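Local coordinates for amino acid ABC superfamily ATP binding cassette transporter, binding protein (Streptococcus pneumoniae, PDB 4H5G) that binds L-arginine and probably delivers it, as a membrane-anchored lipoprotein, to an amino acid ABC transporter for uptake into the cell, at residues S83-R88 and D196-A201; L77-I82 and N200-R205. One frame throughout, in Å; residues are numbered along the deposited sequence.

Overall arrangement
Contacts 1 and 2 are neighbours, their centres 10 Å apart, and each continues into the other along both segments: 77-82 passes directly into 83-88, while 196-201 overlaps 200-205 at N200 and A201. The order along the chain is strand 77-78, the turn around G81, helix 86-89, then, more than a hundred residues later, the loop 196-201 and strand 203-205. Both belong to the type II periplasmic binding protein fold. Contact 2 is buried, its centre about 9 Å from the centre of the chain; contact 1 is partly buried. Both reach the bound arginine: contact 2 takes NE and, with S83 of contact 1, the amino group; contact 1 also takes the carboxylate. The returning 196-205 chain thus backs one wall of the pocket.

Contact 1 (S83-R88 and D196-A201); sequences SATDER and DGDANA. With ARG (arginine), chain L.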
loop_
_atom_site.group_PDB
_atom_site.type_symbol
_atom_site.label_atom_id
_atom_site.label_comp_id
_atom_site.label_asym_id
_atom_site.label_seq_id
_atom_site.Cartn_x
_atom_site.Cartn_y
_atom_site.Cartn_z
ATOM N N SER A 83 -0.057 4.590 4.800
ATOM C CA SER A 83 0.057 4.814 6.246
ATOM C C SER A 83 -0.401 6.226 6.630
ATOM O O SER A 83 0.099 7.214 6.097
ATOM C CB SER A 83 1.514 4.611 6.681
ATOM O OG SER A 83 1.975 3.313 6.374
ATOM N N ALA A 84 -1.326 6.331 7.582
ATOM C CA ALA A 84 -1.812 7.649 8.007
ATOM C C ALA A 84 -0.872 8.272 9.049
ATOM O O ALA A 84 -1.180 8.321 10.247
ATOM C CB ALA A 84 -3.237 7.542 8.541
ATOM N N THR A 85 0.269 8.776 8.579
ATOM C CA THR A 85 1.284 9.327 9.488
ATOM C C THR A 85 0.958 10.745 9.950
ATOM O O THR A 85 0.200 11.461 9.300
ATOM C CB THR A 85 2.662 9.347 8.806
ATOM O OG1 THR A 85 2.642 10.318 7.756
ATOM C CG2 THR A 85 2.991 7.974 8.214
ATOM N N ASP A 86 1.549 11.149 11.071
ATOM C CA ASP A 86 1.363 12.506 11.573
ATOM C C ASP A 86 1.798 13.539 10.531
ATOM O O ASP A 86 1.131 14.554 10.335
ATOM C CB ASP A 86 2.135 12.699 12.880
ATOM C CG ASP A 86 1.502 11.964 14.049
ATOM O OD1 ASP A 86 0.308 11.609 13.972
ATOM O OD2 ASP A 86 2.202 11.746 15.059
ATOM N N GLU A 87 2.909 13.251 9.857
ATOM C CA GLU A 87 3.458 14.142 8.832
ATOM C C GLU A 87 2.450 14.317 7.703
ATOM O O GLU A 87 2.162 15.431 7.251
ATOM C CB GLU A 87 4.777 13.579 8.278
ATOM C CG GLU A 87 5.942 13.554 9.273
ATOM C CD GLU A 87 5.679 12.679 10.496
ATOM O OE1 GLU A 87 5.056 11.604 10.339
ATOM O OE2 GLU A 87 6.078 13.076 11.615
ATOM N N ARG A 88 1.895 13.205 7.249
ATOM C CA ARG A 88 0.944 13.267 6.148
ATOM C C ARG A 88 -0.350 13.941 6.569
ATOM O O ARG A 88 -1.011 14.583 5.759
ATOM C CB ARG A 88 0.689 11.871 5.584
ATOM C CG ARG A 88 1.867 11.345 4.765
ATOM C CD ARG A 88 1.723 9.874 4.489
ATOM N NE ARG A 88 2.809 9.365 3.651
ATOM C CZ ARG A 88 2.978 8.082 3.365
ATOM N NH1 ARG A 88 2.145 7.190 3.877
ATOM N NH2 ARG A 88 3.980 7.696 2.585
ATOM N N ASP A 196 4.114 3.650 16.462
ATOM C CA ASP A 196 2.857 3.278 17.091
ATOM C C ASP A 196 1.709 4.077 16.483
ATOM O O ASP A 196 1.858 5.259 16.154
ATOM C CB ASP A 196 2.951 3.442 18.609
ATOM C CG ASP A 196 4.128 2.680 19.193
ATOM O OD1 ASP A 196 4.663 1.803 18.482
ATOM O OD2 ASP A 196 4.521 2.953 20.349
ATOM N N GLY A 197 0.573 3.413 16.311
ATOM C CA GLY A 197 -0.463 3.912 15.430
ATOM C C GLY A 197 -0.025 3.658 13.997
ATOM O O GLY A 197 0.700 2.698 13.720
ATOM N N ASP A 198 -0.453 4.532 13.091
ATOM C CA ASP A 198 -0.147 4.416 11.666
ATOM C C ASP A 198 -0.607 3.098 11.060
ATOM O O ASP A 198 0.139 2.122 10.943
ATOM C CB ASP A 198 1.320 4.737 11.387
ATOM C CG ASP A 198 1.697 6.116 11.883
ATOM O OD1 ASP A 198 0.996 6.617 12.784
ATOM O OD2 ASP A 198 2.671 6.706 11.375
ATOM N N ALA A 199 -1.884 3.111 10.710
ATOM C CA ALA A 199 -2.560 2.041 10.017
ATOM C C ALA A 199 -2.813 2.574 8.619
ATOM O O ALA A 199 -2.638 3.773 8.380
ATOM C CB ALA A 199 -3.868 1.766 10.716
ATOM N N ASN A 200 -3.232 1.710 7.701
ATOM C CA ASN A 200 -3.652 2.150 6.374
ATOM C C ASN A 200 -4.964 2.923 6.416
ATOM O O ASN A 200 -5.903 2.511 7.074
ATOM C CB ASN A 200 -3.831 0.931 5.468
ATOM C CG ASN A 200 -2.575 0.115 5.375
ATOM O OD1 ASN A 200 -1.590 0.547 4.763
ATOM N ND2 ASN A 200 -2.574 -1.055 6.014
ATOM N N ALA A 201 -5.032 4.042 5.700
ATOM C CA ALA A 201 -6.285 4.789 5.599
ATOM C C ALA A 201 -6.418 5.402 4.214
ATOM O O ALA A 201 -5.460 5.453 3.458
ATOM C CB ALA A 201 -6.348 5.859 6.680
HETATM N N ARG L . 2.435 1.832 3.739
HETATM C CA ARG L . 3.594 2.505 3.133
HETATM C C ARG L . 3.380 4.001 3.057
HETATM O O ARG L . 2.250 4.508 3.149
HETATM C CB ARG L . 3.887 1.949 1.733
HETATM C CG ARG L . 2.683 1.910 0.795
HETATM C CD ARG L . 3.102 1.554 -0.640
HETATM N NE ARG L . 1.935 1.344 -1.509
HETATM C CZ ARG L . 1.991 0.979 -2.786
HETATM N NH1 ARG L . 0.869 0.806 -3.483
HETATM N NH2 ARG L . 3.172 0.787 -3.363
HETATM O OXT ARG L . 4.350 4.748 2.907
HETATM O O HOH W 1 2.705 8.970 12.508
#
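A84 N donates to A199 O at 3.0 Å and joins loop 196-201 to the 83-88 segment beside the ligand pocket of this type II periplasmic binding protein fold. A84 sits at the centre of an inverse gamma turn, and its CB packs against CB of A201. Next along the chain, T85 is the N-cap of helix 86-89, its OG1 accepting from R88 N.

Followed from CB outwards, D198 lies across the T85 side chain at about a right angle. Its CB carries CG anti to the carbonyl carbon (chi1 -57°), and CG comes within 4.0 Å of T85 CA. OD1 lies 3.8 Å from A84 O, whereas OD2 sits 3.4 Å from T85 CG2 and makes a very short approach, doubtful in its detail, to a water that accepts from D86 N.

The two ends of the 83-88 segment, S83 and R88, serve the ligand. S83 N and R88 NH1 both donate to O of the bound arginine, R88 NH2 reaches its OXT, and S83 OG accepts from its amino N. The R88 guanidinium is steadied from within the segment: NH1 also donates to S83 O at 3.0 Å, in the carbonyl plane and on a lone pair.

Contact 2 (L77-I82 and N200-R205); sequences LAVAGI and NAVALR. With ARG (arginine), chain L; ACT (acetate ion), chain G.
Backbone bonds join A78 and A203 in both directions: A78 N donates to A203 O and A203 N to A78 O, each at 3.0 Å, making a single antiparallel hydrogen-bonded pair. Closer to the ligand, A201 N donates to I82 O at 2.9 Å, and N200 CA adds a CA-H...O contact to the same oxygen. Between these two places a water spans the segments, accepting from A80 N and I82 N and donating to A201 O.

The apolar contacts are close. L77 CD2 lies 3.6 Å from L204 CD2, the two leucines side by side and pointing the same way. V202 CG1, anti to its backbone N (chi1 172°), meets V79 CG2 at 3.8 Å and L77 CD2 at 3.9 Å. A78 CB and A203 CB pack together apart from this cluster.

Other polar atoms face outside partners. The carbonyl A80 O accepts from NE of the bound arginine and G81 O from its amino N at 2.8 Å. Of the side chains, N200 ND2 bonds N101 and the carbonyl of Y99, while R205 NE donates to an acetate, probably from the crystallisation liquor.

Strand 77-78 also bonds strand 13-18. Helix 66-71 covers A78 and A203, whereas L77, V202 and L204 rest on helix 209-225, and V79 and V202 meet M44 of helix 40-52.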
loop_
_atom_site.group_PDB
_atom_site.type_symbol
_atom_site.label_atom_id
_atom_site.label_comp_id
_atom_site.label_asym_id
_atom_site.label_seq_id
_atom_site.Cartn_x
_atom_site.Cartn_y
_atom_site.Cartn_z
ATOM N N LEU A 77 -9.708 10.723 -4.240
ATOM C CA LEU A 77 -9.199 9.980 -3.096
ATOM C C LEU A 77 -7.873 9.353 -3.497
ATOM O O LEU A 77 -7.626 9.122 -4.671
ATOM C CB LEU A 77 -10.156 8.840 -2.734
ATOM C CG LEU A 77 -11.583 9.163 -2.281
ATOM C CD1 LEU A 77 -12.341 7.840 -2.078
ATOM C CD2 LEU A 77 -11.565 9.978 -0.990
ATOM N N ALA A 78 -7.035 9.042 -2.517
ATOM C CA ALA A 78 -5.874 8.183 -2.775
ATOM C C ALA A 78 -6.014 6.955 -1.889
ATOM O O ALA A 78 -6.242 7.072 -0.684
ATOM C CB ALA A 78 -4.584 8.923 -2.490
ATOM N N VAL A 79 -5.898 5.776 -2.492
ATOM C CA VAL A 79 -6.014 4.511 -1.751
ATOM C C VAL A 79 -4.897 3.628 -2.273
ATOM O O VAL A 79 -4.939 3.170 -3.414
ATOM C CB VAL A 79 -7.368 3.830 -1.983
ATOM C CG1 VAL A 79 -7.492 2.583 -1.098
ATOM C CG2 VAL A 79 -8.539 4.788 -1.679
ATOM N N ALA A 80 -3.881 3.408 -1.445
ATOM C CA ALA A 80 -2.693 2.687 -1.916
ATOM C C ALA A 80 -1.900 2.124 -0.753
ATOM O O ALA A 80 -0.676 2.270 -0.705
ATOM C CB ALA A 80 -1.814 3.619 -2.754
ATOM N N GLY A 81 -2.605 1.497 0.191
ATOM C CA GLY A 81 -1.941 0.975 1.386
ATOM C C GLY A 81 -1.200 2.094 2.098
ATOM O O GLY A 81 -0.060 1.937 2.556
ATOM N N ILE A 82 -1.860 3.241 2.199
ATOM C CA ILE A 82 -1.195 4.459 2.660
ATOM C C ILE A 82 -1.237 4.584 4.173
ATOM O O ILE A 82 -2.315 4.691 4.757
ATOM C CB ILE A 82 -1.875 5.703 2.066
ATOM C CG1 ILE A 82 -1.816 5.654 0.530
ATOM C CG2 ILE A 82 -1.236 6.985 2.616
ATOM C CD1 ILE A 82 -2.642 6.758 -0.150
ATOM N N ASN A 200 -3.232 1.710 7.701
ATOM C CA ASN A 200 -3.652 2.150 6.374
ATOM C C ASN A 200 -4.964 2.923 6.416
ATOM O O ASN A 200 -5.903 2.511 7.074
ATOM C CB ASN A 200 -3.831 0.931 5.468
ATOM C CG ASN A 200 -2.575 0.115 5.375
ATOM O OD1 ASN A 200 -1.590 0.547 4.763
ATOM N ND2 ASN A 200 -2.574 -1.055 6.014
ATOM N N ALA A 201 -5.032 4.042 5.700
ATOM C CA ALA A 201 -6.285 4.789 5.599
ATOM C C ALA A 201 -6.418 5.402 4.214
ATOM O O ALA A 201 -5.460 5.453 3.458
ATOM C CB ALA A 201 -6.348 5.859 6.680
ATOM N N VAL A 202 -7.617 5.859 3.887
ATOM C CA VAL A 202 -7.873 6.516 2.604
ATOM C C VAL A 202 -7.517 7.978 2.790
ATOM O O VAL A 202 -7.956 8.590 3.762
ATOM C CB VAL A 202 -9.369 6.403 2.254
ATOM C CG1 VAL A 202 -9.699 7.243 1.013
ATOM C CG2 VAL A 202 -9.781 4.921 2.056
ATOM N N ALA A 203 -6.729 8.545 1.873
ATOM C CA ALA A 203 -6.368 9.968 1.948
ATOM C C ALA A 203 -7.355 10.832 1.152
ATOM O O ALA A 203 -7.813 10.435 0.075
ATOM C CB ALA A 203 -4.936 10.184 1.432
ATOM N N LEU A 204 -7.672 12.004 1.701
ATOM C CA LEU A 204 -8.512 13.013 1.027
ATOM C C LEU A 204 -7.845 14.368 1.136
ATOM O O LEU A 204 -7.040 14.591 2.029
ATOM C CB LEU A 204 -9.879 13.127 1.712
ATOM C CG LEU A 204 -10.668 11.857 1.997
ATOM C CD1 LEU A 204 -10.329 11.294 3.401
ATOM C CD2 LEU A 204 -12.179 12.120 1.854
ATOM N N ARG A 205 -8.208 15.299 0.261
ATOM C CA ARG A 205 -7.758 16.676 0.467
ATOM C C ARG A 205 -8.424 17.233 1.726
ATOM O O ARG A 205 -9.501 16.781 2.121
ATOM C CB ARG A 205 -8.055 17.560 -0.756
ATOM C CG ARG A 205 -7.168 17.242 -1.976
ATOM C CD ARG A 205 -7.422 18.215 -3.130
ATOM N NE ARG A 205 -8.808 18.132 -3.597
ATOM C CZ ARG A 205 -9.261 17.221 -4.454
ATOM N NH1 ARG A 205 -8.432 16.314 -4.958
ATOM N NH2 ARG A 205 -10.543 17.227 -4.814
HETATM N N ARG L . 2.435 1.832 3.739
HETATM C CA ARG L . 3.594 2.505 3.133
HETATM C C ARG L . 3.380 4.001 3.057
HETATM O O ARG L . 2.250 4.508 3.149
HETATM C CB ARG L . 3.887 1.949 1.733
HETATM C CG ARG L . 2.683 1.910 0.795
HETATM C CD ARG L . 3.102 1.554 -0.640
HETATM N NE ARG L . 1.935 1.344 -1.509
HETATM C CZ ARG L . 1.991 0.979 -2.786
HETATM N NH1 ARG L . 0.869 0.806 -3.483
HETATM N NH2 ARG L . 3.172 0.787 -3.363
HETATM O OXT ARG L . 4.350 4.748 2.907
HETATM C C ACT G . -11.273 20.233 -3.277
HETATM O O ACT G . -10.400 20.268 -2.377
HETATM O OXT ACT G . -12.282 19.529 -3.043
HETATM C CH3 ACT G . -11.120 20.990 -4.563
HETATM O O HOH W 2 -4.676 3.756 1.381
#